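BH2621 protein (Bacillus halodurans, PDB 2QML) is of unknown function but is probably a GNAT-type N-acyltransferase, perhaps acting in siderophore biosynthesis. Local coordinates at residues 33-36 with 37-40; 42-45 with 46-50; 50-54 with 55-59; 75-79 with 80-84. One frame throughout, in Å; residues are numbered along the deposited sequence. Where two conformers were deposited one is given.

How the interactions relate
Interactions 1, 2 and 3 follow one another along residues 33-59, from helix 32-38 through the short helix 45-48 into helix 54-65, and lie on the same side of the chain's centre. The centres of interactions 1 and 3 are about 9 Å apart and are joined by polar contacts: His36 NE2 and His40 NE2 lie 2.8 Å and 3.0 Å from Ile52 O. Interactions 2 and 3 share Leu50. Interaction 4 is a hairpin of the central sheet; Trp38 CZ3 meets Ser83 O at 3.4 Å, and Trp48 CH2 meets Tyr84 CE2 at 3.8 Å. A glycerol, probably from the crystallisation liquor, lies about 4 Å from the Trp48 side chain of interaction 2.

Interaction 1 of 4, residues 33-36 with 37-40; sequences DMLH and SWMH
Met34 and Trp38, one helical turn apart, run alongside each other in the same direction. The selenomethionine sets CG over one face of the indole, displaced toward the rim, with CG 3.7 Å from Trp38 CZ2. With Met34 CG anti to the backbone N (chi1 177°) and the chain bent only at chi3, SE follows the ring in an oblique Met-aromatic contact, 4.7 Å from the centroid of the Trp38 six-membered ring. Leu35 adds CD2 at 3.5 Å from Trp38 CE3, approaching obliquely.

The aromatic pair is His36 with His40, its planes inclined at 57° and its centroids 4.5 Å apart; His40 CD2 sits over one face of the His36 ring. Both NE2 atoms are hydrogen-bonded to Ile52 O.

Backbone bonds link Ser37 N to Asp33 O, Trp38 N to Met34 O and Met39 N to Leu35 O. As the helix gives way to loop, His40 N makes a weak bond to His36 O (3.3 Å, 122°) and another to Ser37 O at 3.1 Å.

The chemistry is divided: Leu35, Trp38 and Met39 meet Tyr84, and Met34 meets Pro81, of strand 80-89, while two imidazoles converge on one carbonyl, consistent with each NE2 carrying a proton.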
loop_
_atom_site.group_PDB
_atom_site.type_symbol
_atom_site.label_atom_id
_atom_site.label_comp_id
_atom_site.label_asym_id
_atom_site.label_seq_id
_atom_site.Cartn_x
_atom_site.Cartn_y
_atom_site.Cartn_z
ATOM N N ASP A 33 -4.167 -6.038 -18.098
ATOM C CA ASP A 33 -3.677 -5.037 -19.047
ATOM C C ASP A 33 -3.461 -3.669 -18.373
ATOM O O ASP A 33 -2.475 -2.969 -18.643
ATOM C CB ASP A 33 -4.618 -4.915 -20.252
ATOM C CG ASP A 33 -4.796 -6.239 -20.992
ATOM O OD1 ASP A 33 -3.830 -6.857 -21.415
ATOM O OD2 ASP A 33 -5.935 -6.678 -21.127
HETATM N N MSE A 34 -4.405 -3.272 -17.541
HETATM C CA MSE A 34 -4.314 -2.010 -16.848
HETATM C C MSE A 34 -3.136 -1.989 -15.892
HETATM O O MSE A 34 -2.368 -1.032 -15.873
HETATM C CB MSE A 34 -5.607 -1.742 -16.062
HETATM C CG MSE A 34 -5.572 -0.463 -15.246
HETATM SE SE MSE A 34 -7.334 -0.104 -14.497
HETATM C CE MSE A 34 -7.459 -1.479 -13.201
ATOM N N LEU A 35 -2.993 -3.037 -15.107
ATOM C CA LEU A 35 -1.907 -3.134 -14.131
ATOM C C LEU A 35 -0.543 -3.171 -14.859
ATOM O O LEU A 35 0.441 -2.522 -14.441
ATOM C CB LEU A 35 -2.105 -4.320 -13.196
ATOM C CG LEU A 35 -3.293 -4.224 -12.238
ATOM C CD1 LEU A 35 -3.373 -5.492 -11.408
ATOM C CD2 LEU A 35 -3.187 -2.981 -11.380
ATOM N N HIS A 36 -0.480 -3.926 -15.957
ATOM C CA HIS A 36 0.733 -3.993 -16.801
ATOM C C HIS A 36 1.156 -2.598 -17.290
ATOM O O HIS A 36 2.324 -2.238 -17.267
ATOM C CB HIS A 36 0.476 -4.950 -17.950
ATOM C CG HIS A 36 1.596 -5.015 -18.937
ATOM N ND1 HIS A 36 1.532 -4.389 -20.164
ATOM C CD2 HIS A 36 2.823 -5.582 -18.859
ATOM C CE1 HIS A 36 2.664 -4.596 -20.805
ATOM N NE2 HIS A 36 3.457 -5.326 -20.045
ATOM N N SER A 37 0.185 -1.785 -17.707
ATOM C CA SER A 37 0.436 -0.398 -18.114
ATOM C C SER A 37 1.006 0.431 -16.932
ATOM O O SER A 37 1.999 1.177 -17.076
ATOM C CB SER A 37 -0.842 0.235 -18.647
ATOM O OG SER A 37 -0.572 1.542 -19.057
ATOM N N TRP A 38 0.421 0.285 -15.760
ATOM C CA TRP A 38 0.934 0.995 -14.583
ATOM C C TRP A 38 2.368 0.615 -14.242
ATOM O O TRP A 38 3.171 1.493 -13.872
ATOM C CB TRP A 38 0.060 0.790 -13.334
ATOM C CG TRP A 38 -1.360 1.249 -13.491
ATOM C CD1 TRP A 38 -1.852 2.007 -14.474
ATOM C CD2 TRP A 38 -2.424 1.087 -12.545
ATOM N NE1 TRP A 38 -3.199 2.273 -14.270
ATOM C CE2 TRP A 38 -3.569 1.735 -13.084
ATOM C CE3 TRP A 38 -2.530 0.475 -11.308
ATOM C CZ2 TRP A 38 -4.796 1.748 -12.433
ATOM C CZ3 TRP A 38 -3.764 0.483 -10.683
ATOM C CH2 TRP A 38 -4.865 1.102 -11.242
HETATM N N MSE A 39 2.697 -0.684 -14.386
HETATM C CA MSE A 39 4.034 -1.199 -14.159
HETATM C C MSE A 39 5.086 -0.689 -15.147
HETATM O O MSE A 39 6.269 -0.876 -14.907
HETATM C CB MSE A 39 4.037 -2.730 -14.162
HETATM C CG MSE A 39 3.344 -3.320 -12.949
HETATM SE SE MSE A 39 3.841 -2.546 -11.190
HETATM C CE MSE A 39 2.885 -3.791 -10.004
ATOM N N HIS A 40 4.639 -0.109 -16.247
ATOM C CA HIS A 40 5.514 0.500 -17.224
ATOM C C HIS A 40 5.621 2.028 -17.037
ATOM O O HIS A 40 6.277 2.707 -17.804
ATOM C CB HIS A 40 5.099 0.082 -18.649
ATOM C CG HIS A 40 5.545 -1.302 -19.002
ATOM N ND1 HIS A 40 6.688 -1.544 -19.741
ATOM C CD2 HIS A 40 5.046 -2.522 -18.673
ATOM C CE1 HIS A 40 6.855 -2.847 -19.873
ATOM N NE2 HIS A 40 5.896 -3.466 -19.211
#

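Interaction 2 of 4, residues 42-45 with 46-50; sequences EHVI and PYWKL
Val44 and Trp48 meet through one methyl: Val44 CG1, anti to its own backbone nitrogen (chi1 172°), lies 3.8 Å from Trp48 CD1 and approaches the indole obliquely. Val44 O lies in the ring plane at the indole edge. The indole reaches strand 106-112, touching His109 and Leu111, with a weak hydrogen bond from NE1 to Leu110 O.

Tyr47 has its ring edge near His43 O, with CD2 at 3.7 Å from that oxygen, while Pro46 CB lies over the centre of one face. Pro46 also brings CD to 3.2 Å from Glu42 O. Lys49 stays extended until its last torsion, where chi4 (76°) swings NZ back to Pro46 O, a hydrogen bond of 2.9 Å; NZ also bonds to Asp173 O.

Val44 O accepts two backbone bonds, from Trp48 N at 3.1 Å in the carbonyl plane and from Tyr47 N, which stands 39° out of it. Lys49 N closes on Ile45 O at 2.9 Å.

Here the i to i+3 and i to i+4 bonds and the positive phi of Lys49, the first residue to leave helical phi/psi, delimit the short helix 45-48, which lies against strand 106-112 of the GNAT domain.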
loop_
_atom_site.group_PDB
_atom_site.type_symbol
_atom_site.label_atom_id
_atom_site.label_comp_id
_atom_site.label_asym_id
_atom_site.label_seq_id
_atom_site.Cartn_x
_atom_site.Cartn_y
_atom_site.Cartn_z
ATOM N N GLU A 42 7.073 5.452 -15.667
ATOM C CA GLU A 42 8.431 5.827 -15.258
ATOM C C GLU A 42 8.555 6.054 -13.778
ATOM O O GLU A 42 9.605 5.755 -13.214
ATOM C CB GLU A 42 8.953 7.053 -16.033
ATOM C CG GLU A 42 9.276 6.786 -17.518
ATOM C CD GLU A 42 10.297 5.666 -17.752
ATOM O OE1 GLU A 42 11.288 5.557 -16.988
ATOM O OE2 GLU A 42 10.097 4.885 -18.715
ATOM N N HIS A 43 7.511 6.553 -13.106
ATOM C CA HIS A 43 7.579 6.757 -11.658
ATOM C C HIS A 43 7.441 5.468 -10.827
ATOM O O HIS A 43 7.655 5.473 -9.642
ATOM C CB HIS A 43 6.537 7.787 -11.219
ATOM C CG HIS A 43 5.119 7.357 -11.443
ATOM N ND1 HIS A 43 4.488 7.495 -12.657
ATOM C CD2 HIS A 43 4.209 6.829 -10.601
ATOM C CE1 HIS A 43 3.258 7.029 -12.565
ATOM N NE2 HIS A 43 3.070 6.608 -11.329
ATOM N N VAL A 44 7.016 4.380 -11.465
ATOM C CA VAL A 44 6.802 3.110 -10.807
ATOM C C VAL A 44 7.977 2.129 -10.993
ATOM O O VAL A 44 8.382 1.474 -10.021
ATOM C CB VAL A 44 5.487 2.454 -11.353
ATOM C CG1 VAL A 44 5.303 1.004 -10.849
ATOM C CG2 VAL A 44 4.248 3.311 -11.035
ATOM N N ILE A 45 8.532 2.102 -12.199
ATOM C CA ILE A 45 9.573 1.150 -12.606
ATOM C C ILE A 45 10.731 1.022 -11.594
ATOM O O ILE A 45 11.084 -0.074 -11.198
ATOM C CB ILE A 45 10.098 1.466 -14.059
ATOM C CG1 ILE A 45 9.029 1.173 -15.075
ATOM C CG2 ILE A 45 11.347 0.646 -14.415
ATOM C CD1 ILE A 45 9.351 1.702 -16.475
ATOM N N PRO A 46 11.298 2.157 -11.139
ATOM C CA PRO A 46 12.467 1.993 -10.242
ATOM C C PRO A 46 12.209 1.275 -8.943
ATOM O O PRO A 46 13.135 0.684 -8.396
ATOM C CB PRO A 46 12.874 3.444 -9.928
ATOM C CG PRO A 46 12.193 4.277 -10.880
ATOM C CD PRO A 46 10.971 3.571 -11.346
ATOM N N TYR A 47 10.971 1.313 -8.466
ATOM C CA TYR A 47 10.603 0.751 -7.191
ATOM C C TYR A 47 9.944 -0.625 -7.277
ATOM O O TYR A 47 9.994 -1.388 -6.330
ATOM C CB TYR A 47 9.671 1.758 -6.488
ATOM C CG TYR A 47 10.349 3.122 -6.317
ATOM C CD1 TYR A 47 11.567 3.211 -5.656
ATOM C CD2 TYR A 47 9.832 4.269 -6.856
ATOM C CE1 TYR A 47 12.234 4.426 -5.502
ATOM C CE2 TYR A 47 10.508 5.506 -6.718
ATOM C CZ TYR A 47 11.692 5.568 -6.024
ATOM O OH TYR A 47 12.404 6.729 -5.866
ATOM N N TRP A 48 9.332 -0.933 -8.395
ATOM C CA TRP A 48 8.606 -2.191 -8.600
ATOM C C TRP A 48 9.301 -3.172 -9.528
ATOM O O TRP A 48 9.168 -4.387 -9.338
ATOM C CB TRP A 48 7.168 -1.888 -9.052
ATOM C CG TRP A 48 6.310 -1.413 -7.894
ATOM C CD1 TRP A 48 6.204 -0.139 -7.391
ATOM C CD2 TRP A 48 5.457 -2.223 -7.101
ATOM N NE1 TRP A 48 5.366 -0.142 -6.314
ATOM C CE2 TRP A 48 4.866 -1.403 -6.140
ATOM C CE3 TRP A 48 5.124 -3.567 -7.123
ATOM C CZ2 TRP A 48 3.963 -1.890 -5.222
ATOM C CZ3 TRP A 48 4.231 -4.029 -6.230
ATOM C CH2 TRP A 48 3.675 -3.196 -5.292
ATOM N N LYS A 49 10.021 -2.652 -10.530
ATOM C CA LYS A 49 10.820 -3.463 -11.431
ATOM C C LYS A 49 9.985 -4.531 -12.137
ATOM O O LYS A 49 10.411 -5.682 -12.277
ATOM C CB LYS A 49 12.019 -4.047 -10.647
ATOM C CG LYS A 49 12.844 -2.953 -9.892
ATOM C CD LYS A 49 14.025 -3.515 -9.070
ATOM C CE LYS A 49 14.881 -2.393 -8.447
ATOM N NZ LYS A 49 14.246 -1.746 -7.263
ATOM N N LEU A 50 8.762 -4.163 -12.526
ATOM C CA LEU A 50 7.846 -5.093 -13.224
ATOM C C LEU A 50 7.470 -4.592 -14.627
ATOM O O LEU A 50 6.398 -4.930 -15.161
ATOM C CB LEU A 50 6.624 -5.437 -12.350
ATOM C CG LEU A 50 6.936 -6.404 -11.196
ATOM C CD1 LEU A 50 5.727 -6.313 -10.226
ATOM C CD2 LEU A 50 7.323 -7.866 -11.612
#

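Interaction 3 of 4, residues 50-54 with 55-59; sequences LNIPL and VDYKK
Tyr57 is met at its ring edge, near the plane, by the branch ends of Leu50 and Ile52. Leu50 CD1 lies 4.3 Å from Tyr57 CE1, a loose apolar contact, whereas Ile52 CD1, also at the ring edge near its plane, is 3.7 Å from Tyr57 N. The faces of this ring are not where the two segments meet; the buried side chain itself packs against Leu35 of helix 32-38 and Met39 just beyond it. The carboxylate of Asp56, the other flat group, is turned toward the Pro53 ring, with OD2 3.4 Å from Pro53 CD.

Ile52 and Tyr57 cross at about a right angle. CG1 of Ile52 is held between the backbone N and the carbonyl carbon (chi1 64°), which directs the longer branch to the start of the helix, where CD1 also lies 3.8 Å from Asp56 CB. On another side of the turn, the extended Lys58 chain passes Leu54 obliquely, its CE 3.9 Å from Leu54 CG.

Pro53 is the N-cap. Its carbonyl oxygen receives Tyr57 N at 2.9 Å in a nearly straight bond (169°), and a weak one from Asp56 N. The next bond, Lys58 N to Leu54 O, is also 2.9 Å long and straight at 165°.

Helix 54-65 therefore starts with a backbone carbonyl that opens the bonding ladder, while Ile52 brings hydrocarbon against its first turn. The Asp56 carboxylate, near the N-terminal end, would probably interact favourably with the helix dipole.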
loop_
_atom_site.group_PDB
_atom_site.type_symbol
_atom_site.label_atom_id
_atom_site.label_comp_id
_atom_site.label_asym_id
_atom_site.label_seq_id
_atom_site.Cartn_x
_atom_site.Cartn_y
_atom_site.Cartn_z
ATOM N N LEU A 50 8.762 -4.163 -12.526
ATOM C CA LEU A 50 7.846 -5.093 -13.224
ATOM C C LEU A 50 7.470 -4.592 -14.627
ATOM O O LEU A 50 6.398 -4.930 -15.161
ATOM C CB LEU A 50 6.624 -5.437 -12.350
ATOM C CG LEU A 50 6.936 -6.404 -11.196
ATOM C CD1 LEU A 50 5.727 -6.313 -10.226
ATOM C CD2 LEU A 50 7.323 -7.866 -11.612
ATOM N N ASN A 51 8.389 -3.844 -15.239
ATOM C CA ASN A 51 8.255 -3.406 -16.620
ATOM C C ASN A 51 8.734 -4.580 -17.476
ATOM O O ASN A 51 9.803 -4.596 -18.037
ATOM C CB ASN A 51 8.998 -2.090 -16.922
ATOM C CG ASN A 51 10.444 -2.100 -16.470
ATOM O OD1 ASN A 51 10.772 -2.579 -15.379
ATOM N ND2 ASN A 51 11.322 -1.494 -17.298
ATOM N N ILE A 52 7.871 -5.571 -17.527
ATOM C CA ILE A 52 8.107 -6.825 -18.209
ATOM C C ILE A 52 7.019 -7.091 -19.252
ATOM O O ILE A 52 5.940 -6.433 -19.223
ATOM C CB ILE A 52 8.195 -7.984 -17.134
ATOM C CG1 ILE A 52 6.877 -8.187 -16.392
ATOM C CG2 ILE A 52 9.340 -7.672 -16.166
ATOM C CD1 ILE A 52 6.867 -9.329 -15.370
ATOM N N PRO A 53 7.276 -8.040 -20.179
ATOM C CA PRO A 53 6.269 -8.398 -21.178
ATOM C C PRO A 53 4.952 -8.807 -20.535
ATOM O O PRO A 53 4.923 -9.381 -19.408
ATOM C CB PRO A 53 6.936 -9.546 -21.945
ATOM C CG PRO A 53 8.367 -9.261 -21.796
ATOM C CD PRO A 53 8.526 -8.785 -20.399
ATOM N N LEU A 54 3.860 -8.457 -21.212
ATOM C CA LEU A 54 2.505 -8.780 -20.756
ATOM C C LEU A 54 2.346 -10.289 -20.412
ATOM O O LEU A 54 1.781 -10.594 -19.380
ATOM C CB LEU A 54 1.487 -8.337 -21.815
ATOM C CG LEU A 54 0.024 -8.569 -21.448
ATOM C CD1 LEU A 54 -0.358 -7.783 -20.183
ATOM C CD2 LEU A 54 -0.867 -8.236 -22.633
ATOM N N VAL A 55 2.919 -11.189 -21.219
ATOM C CA VAL A 55 2.827 -12.619 -20.972
ATOM C C VAL A 55 3.394 -12.988 -19.592
ATOM O O VAL A 55 2.819 -13.785 -18.862
ATOM C CB VAL A 55 3.494 -13.463 -22.139
ATOM C CG1 VAL A 55 5.017 -13.268 -22.235
ATOM C CG2 VAL A 55 3.167 -14.931 -21.964
ATOM N N ASP A 56 4.506 -12.376 -19.242
ATOM C CA ASP A 56 5.143 -12.628 -17.955
ATOM C C ASP A 56 4.357 -11.971 -16.836
ATOM O O ASP A 56 4.174 -12.587 -15.763
ATOM C CB ASP A 56 6.535 -12.103 -17.966
ATOM C CG ASP A 56 7.399 -12.809 -18.992
ATOM O OD1 ASP A 56 7.287 -14.054 -19.218
ATOM O OD2 ASP A 56 8.199 -12.053 -19.609
ATOM N N TYR A 57 3.933 -10.718 -17.050
ATOM C CA TYR A 57 3.151 -10.021 -16.036
ATOM C C TYR A 57 1.888 -10.827 -15.697
ATOM O O TYR A 57 1.554 -10.940 -14.534
ATOM C CB TYR A 57 2.840 -8.534 -16.389
ATOM C CG TYR A 57 2.253 -7.851 -15.174
ATOM C CD1 TYR A 57 3.039 -7.525 -14.077
ATOM C CD2 TYR A 57 0.877 -7.618 -15.102
ATOM C CE1 TYR A 57 2.482 -6.955 -12.965
ATOM C CE2 TYR A 57 0.318 -7.082 -13.984
ATOM C CZ TYR A 57 1.123 -6.753 -12.924
ATOM O OH TYR A 57 0.499 -6.245 -11.836
ATOM N N LYS A 58 1.230 -11.401 -16.696
ATOM C CA LYS A 58 0.063 -12.267 -16.480
ATOM C C LYS A 58 0.380 -13.433 -15.513
ATOM O O LYS A 58 -0.358 -13.669 -14.537
ATOM C CB LYS A 58 -0.457 -12.798 -17.830
ATOM C CG LYS A 58 -1.226 -11.789 -18.629
ATOM C CD LYS A 58 -1.744 -12.383 -19.981
ATOM C CE LYS A 58 -2.563 -11.356 -20.787
ATOM N NZ LYS A 58 -2.878 -11.824 -22.171
ATOM N N LYS A 59 1.498 -14.111 -15.757
ATOM C CA LYS A 59 1.932 -15.252 -14.942
ATOM C C LYS A 59 2.243 -14.796 -13.515
ATOM O O LYS A 59 1.960 -15.504 -12.551
ATOM C CB LYS A 59 3.154 -15.979 -15.560
ATOM C CG LYS A 59 3.032 -16.517 -17.012
ATOM C CD LYS A 59 4.246 -17.419 -17.435
ATOM C CE LYS A 59 4.387 -17.658 -18.986
ATOM N NZ LYS A 59 5.475 -18.649 -19.344
#

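Interaction 4 of 4, residues 75-79 with 80-84; sequences GAING and VPMSY
Gly75 and Ser83 pair through the backbone at the bulged end of this hairpin. Gly75 N donates to Ser83 O at 2.9 Å, from 44° out of the carbonyl plane. In return, Gly75 O is gripped mainly by Met82 N, a bond of 3.0 Å that is nearly straight at 172° and lies in the carbonyl plane. Two weak bonds supplement it, from Ser83 N and from Ser83 OG, the latter at 3.1 Å. The hydroxyl has a stronger partner in Trp85 NE1, and its chi1 of 61° places OG over Gly75, 3.3 Å from Gly75 CA, where glycine offers no side chain to obstruct it.

Nearer the turn, Ile77 and Val80 satisfy each other in both directions: Ile77 N to Val80 O at 3.1 Å, and Val80 N to Ile77 O at 3.0 Å. Between these pairs Ala76 faces Pro81 in a non-hydrogen-bonded position, and Ala76 is hydrogen-bonded through its backbone to Ser23 of strand 20-26. Asn78 likewise turns to that strand, its OD1 accepting from Lys21 N, while Met82 and Tyr84 form backbone bonds with Gly113 and Leu111.

The apolar element is Met82, a selenomethionine folded at every torsion, which brings CE to 3.8 Å from Ile77 CD1.

Met82 and Ser83 both opposite Gly75 make a classic beta bulge, and residues 77-80 form a type I' turn with positive phi at Asn78 and Gly79. The turn makes this a two-residue hairpin loop, and the bulge lies further along strands 70-77 and 80-89 of the GNAT central sheet.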
loop_
_atom_site.group_PDB
_atom_site.type_symbol
_atom_site.label_atom_id
_atom_site.label_comp_id
_atom_site.label_asym_id
_atom_site.label_seq_id
_atom_site.Cartn_x
_atom_site.Cartn_y
_atom_site.Cartn_z
ATOM N N GLY A 75 -7.393 0.626 -5.938
ATOM C CA GLY A 75 -8.045 1.731 -5.284
ATOM C C GLY A 75 -8.472 2.759 -6.354
ATOM O O GLY A 75 -7.741 3.018 -7.314
ATOM N N ALA A 76 -9.670 3.303 -6.184
ATOM C CA ALA A 76 -10.281 4.209 -7.124
ATOM C C ALA A 76 -10.789 5.482 -6.457
ATOM O O ALA A 76 -11.125 5.479 -5.270
ATOM C CB ALA A 76 -11.442 3.486 -7.855
ATOM N N ILE A 77 -10.813 6.573 -7.217
ATOM C CA ILE A 77 -11.335 7.842 -6.742
ATOM C C ILE A 77 -12.472 8.170 -7.683
ATOM O O ILE A 77 -12.285 8.255 -8.897
ATOM C CB ILE A 77 -10.277 8.947 -6.722
ATOM C CG1 ILE A 77 -9.116 8.556 -5.797
ATOM C CG2 ILE A 77 -10.914 10.275 -6.287
ATOM C CD1 ILE A 77 -7.885 9.465 -5.938
ATOM N N ASN A 78 -13.665 8.279 -7.119
ATOM C CA ASN A 78 -14.871 8.506 -7.888
ATOM C C ASN A 78 -15.034 7.482 -9.005
ATOM O O ASN A 78 -15.404 7.804 -10.143
ATOM C CB ASN A 78 -14.908 9.933 -8.414
ATOM C CG ASN A 78 -15.249 10.942 -7.335
ATOM O OD1 ASN A 78 -15.558 10.609 -6.187
ATOM N ND2 ASN A 78 -15.263 12.187 -7.732
ATOM N N GLY A 79 -14.708 6.241 -8.647
ATOM C CA GLY A 79 -14.806 5.119 -9.540
ATOM C C GLY A 79 -13.676 4.868 -10.504
ATOM O O GLY A 79 -13.608 3.787 -11.051
ATOM N N VAL A 80 -12.774 5.854 -10.684
ATOM C CA VAL A 80 -11.670 5.709 -11.620
ATOM C C VAL A 80 -10.522 4.990 -10.932
ATOM O O VAL A 80 -10.021 5.478 -9.952
ATOM C CB VAL A 80 -11.198 7.072 -12.182
ATOM C CG1 VAL A 80 -9.994 6.876 -13.101
ATOM C CG2 VAL A 80 -12.374 7.885 -12.922
ATOM N N PRO A 81 -10.128 3.828 -11.441
ATOM C CA PRO A 81 -9.069 3.034 -10.823
ATOM C C PRO A 81 -7.729 3.730 -11.057
ATOM O O PRO A 81 -7.428 4.157 -12.175
ATOM C CB PRO A 81 -9.120 1.722 -11.566
ATOM C CG PRO A 81 -9.792 2.072 -12.886
ATOM C CD PRO A 81 -10.627 3.250 -12.696
HETATM N N MSE A 82 -6.929 3.903 -10.021
HETATM C CA MSE A 82 -5.671 4.660 -10.181
HETATM C C MSE A 82 -4.547 4.280 -9.202
HETATM O O MSE A 82 -3.504 4.903 -9.172
HETATM C CB MSE A 82 -5.988 6.171 -10.132
HETATM C CG MSE A 82 -6.950 6.637 -9.022
HETATM SE SE MSE A 82 -6.422 6.208 -7.208
HETATM C CE MSE A 82 -4.899 7.452 -7.083
ATOM N N SER A 83 -4.741 3.195 -8.461
ATOM C CA SER A 83 -3.761 2.744 -7.490
ATOM C C SER A 83 -3.834 1.231 -7.278
ATOM O O SER A 83 -4.884 0.588 -7.432
ATOM C CB SER A 83 -3.923 3.527 -6.183
ATOM O OG SER A 83 -5.194 3.323 -5.622
ATOM N N TYR A 84 -2.697 0.667 -6.942
ATOM C CA TYR A 84 -2.532 -0.764 -6.739
ATOM C C TYR A 84 -1.919 -0.940 -5.347
ATOM O O TYR A 84 -1.003 -0.201 -4.970
ATOM C CB TYR A 84 -1.719 -1.401 -7.883
ATOM C CG TYR A 84 -1.238 -2.821 -7.653
ATOM C CD1 TYR A 84 -2.063 -3.932 -7.898
ATOM C CD2 TYR A 84 0.046 -3.069 -7.201
ATOM C CE1 TYR A 84 -1.613 -5.230 -7.710
ATOM C CE2 TYR A 84 0.491 -4.348 -7.033
ATOM C CZ TYR A 84 -0.358 -5.421 -7.260
ATOM O OH TYR A 84 0.094 -6.696 -7.077
#